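Local coordinates for protein cystathionine gamma-synthase (Xanthomonas oryzae pv. oryzae KACC 10331, PDB 6LD7) that probably catalyses the pyridoxal phosphate-dependent formation of cystathionine, a transsulfuration step on the bacterial route to methionine, at residues 327-332 / 391-396. The protein carries 1 engineered substitution. Residues are numbered along the deposited sequence; the frame is centred on the assembly and turned at random.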
loop_
_atom_site.group_PDB
_atom_site.type_symbol
_atom_site.label_atom_id
_atom_site.label_comp_id
_atom_site.label_asym_id
_atom_site.label_seq_id
_atom_site.Cartn_x
_atom_site.Cartn_y
_atom_site.Cartn_z
ATOM N N ASP C 327 4.053 -22.137 -27.818
ATOM C CA ASP C 327 4.188 -23.230 -26.837
ATOM C C ASP C 327 5.426 -22.991 -25.974
ATOM O O ASP C 327 5.241 -22.620 -24.841
ATOM C CB ASP C 327 4.199 -24.612 -27.486
ATOM C CG ASP C 327 4.015 -25.734 -26.482
ATOM O OD1 ASP C 327 3.996 -25.429 -25.299
ATOM O OD2 ASP C 327 3.891 -26.893 -26.904
ATOM N N GLY C 328 6.652 -23.206 -26.358
ATOM C CA GLY C 328 7.656 -22.948 -25.274
ATOM C C GLY C 328 8.312 -21.549 -25.158
ATOM O O GLY C 328 9.475 -21.496 -24.720
ATOM N N LEU C 329 7.637 -20.415 -25.377
ATOM C CA LEU C 329 8.253 -19.078 -25.206
ATOM C C LEU C 329 8.642 -18.883 -23.744
ATOM O O LEU C 329 7.795 -19.138 -22.878
ATOM C CB LEU C 329 7.224 -18.034 -25.621
ATOM C CG LEU C 329 7.001 -17.932 -27.125
ATOM C CD1 LEU C 329 5.880 -16.955 -27.387
ATOM C CD2 LEU C 329 8.264 -17.508 -27.847
ATOM N N ARG C 330 9.889 -18.552 -23.444
ATOM C CA ARG C 330 10.333 -18.359 -22.038
ATOM C C ARG C 330 10.226 -16.904 -21.587
ATOM O O ARG C 330 10.135 -16.661 -20.380
ATOM C CB ARG C 330 11.767 -18.851 -21.897
ATOM C CG ARG C 330 12.004 -20.252 -22.471
ATOM C CD ARG C 330 13.466 -20.690 -22.250
ATOM N NE ARG C 330 13.589 -20.952 -20.812
ATOM C CZ ARG C 330 14.389 -20.339 -19.911
ATOM N NH1 ARG C 330 15.296 -19.433 -20.239
ATOM N NH2 ARG C 330 14.288 -20.684 -18.640
ATOM N N TYR C 331 10.183 -15.934 -22.493
ATOM C CA TYR C 331 10.342 -14.516 -22.067
ATOM C C TYR C 331 9.194 -13.660 -22.586
ATOM O O TYR C 331 9.216 -12.459 -22.369
ATOM C CB TYR C 331 11.720 -13.970 -22.480
ATOM C CG TYR C 331 12.876 -14.832 -22.059
ATOM C CD1 TYR C 331 13.027 -15.271 -20.739
ATOM C CD2 TYR C 331 13.870 -15.118 -22.962
ATOM C CE1 TYR C 331 14.095 -16.076 -20.361
ATOM C CE2 TYR C 331 14.941 -15.922 -22.617
ATOM C CZ TYR C 331 15.051 -16.399 -21.325
ATOM O OH TYR C 331 16.172 -17.120 -21.094
ATOM N N PHE C 332 8.182 -14.250 -23.206
ATOM C CA PHE C 332 6.949 -13.544 -23.633
ATOM C C PHE C 332 5.786 -14.254 -22.940
ATOM O O PHE C 332 5.624 -15.437 -23.136
ATOM C CB PHE C 332 6.750 -13.607 -25.146
ATOM C CG PHE C 332 7.715 -12.800 -25.986
ATOM C CD1 PHE C 332 9.020 -13.246 -26.205
ATOM C CD2 PHE C 332 7.398 -11.523 -26.390
ATOM C CE1 PHE C 332 9.918 -12.494 -26.928
ATOM C CE2 PHE C 332 8.308 -10.755 -27.111
ATOM C CZ PHE C 332 9.572 -11.235 -27.345
ATOM N N LEU C 391 10.234 -19.406 -33.939
ATOM C CA LEU C 391 10.107 -19.472 -35.419
ATOM C C LEU C 391 10.535 -20.874 -35.915
ATOM O O LEU C 391 9.930 -21.429 -36.846
ATOM C CB LEU C 391 11.008 -18.383 -35.979
ATOM C CG LEU C 391 10.487 -16.953 -35.798
ATOM C CD1 LEU C 391 11.517 -15.967 -36.304
ATOM C CD2 LEU C 391 9.165 -16.749 -36.509
ATOM N N SER C 392 11.491 -21.470 -35.217
ATOM C CA SER C 392 11.990 -22.840 -35.470
ATOM C C SER C 392 10.948 -23.923 -35.123
ATOM O O SER C 392 10.656 -24.776 -35.978
ATOM C CB SER C 392 13.254 -22.972 -34.701
ATOM O OG SER C 392 13.739 -24.239 -34.883
ATOM N N ARG C 393 10.314 -23.852 -33.957
ATOM C CA ARG C 393 9.176 -24.751 -33.656
ATOM C C ARG C 393 8.084 -24.624 -34.710
ATOM O O ARG C 393 7.538 -25.720 -35.142
ATOM C CB ARG C 393 8.471 -24.446 -32.353
ATOM C CG ARG C 393 9.191 -24.869 -31.083
ATOM C CD ARG C 393 8.223 -24.332 -29.974
ATOM N NE ARG C 393 9.229 -23.689 -29.259
ATOM C CZ ARG C 393 9.419 -22.488 -28.812
ATOM N NH1 ARG C 393 8.570 -21.502 -28.737
ATOM N NH2 ARG C 393 10.633 -22.358 -28.363
ATOM N N ALA C 394 7.731 -23.397 -35.090
ATOM C CA ALA C 394 6.695 -23.157 -36.125
ATOM C C ALA C 394 7.103 -23.809 -37.463
ATOM O O ALA C 394 6.266 -24.388 -38.110
ATOM C CB ALA C 394 6.471 -21.677 -36.359
ATOM N N GLU C 395 8.318 -23.593 -37.928
ATOM C CA GLU C 395 8.856 -24.160 -39.171
ATOM C C GLU C 395 8.688 -25.702 -39.168
ATOM O O GLU C 395 8.226 -26.222 -40.183
ATOM C CB GLU C 395 10.322 -23.798 -39.329
ATOM C CG GLU C 395 10.951 -24.427 -40.559
ATOM C CD GLU C 395 12.292 -23.835 -40.952
ATOM O OE1 GLU C 395 12.821 -24.256 -41.979
ATOM O OE2 GLU C 395 12.806 -22.958 -40.240
ATOM N N ALA C 396 8.904 -26.365 -38.037
ATOM C CA ALA C 396 8.822 -27.842 -37.882
ATOM C C ALA C 396 7.373 -28.361 -37.983
ATOM O O ALA C 396 7.255 -29.541 -38.203
ATOM C CB ALA C 396 9.469 -28.262 -36.592
#
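Between the loop 327-332 and the helical segment 391-396, the backbones of G328 and R393 do not meet; the nearest CA atoms are those of D327 and R393, 8.6 Å apart, a gap that the long arginine side chain spans. R393 points its CB toward the loop, runs extended through chi2 and then bends at chi3 (-130°), which lays the guanidinium against the backbone of G328. One face of the planar group looks onto the glycine: its CA stands 3.9 Å above the guanidinium plane, displaced toward the rim. R393 NH1 comes within 3.5 Å of G328 N, but both are donors and no hydrogen bond joins them. The contact is therefore flat van der Waals packing, to which glycine presents bare main chain. NH1 donates a hydrogen bond to the carbonyl oxygen of F325, near the end of helix 319-327. L329 adds an aliphatic flank, its CD2 4.1 Å from R393 NH1. D327 is opposite in charge, yet its OD2 is 6.7 Å from R393 NE, too far for a salt bridge. Farther along the loop, D386 accepts hydrogen bonds from the backbone N of R330 and Y331. The contact lies at the surface of the smaller, C-terminal domain of this fold-type I PLP enzyme, where the C-terminal part of helix 380-396 meets the loop leading from helix 319-327 to strand 333-334, an outermost strand of the domain's mixed sheet within this chain.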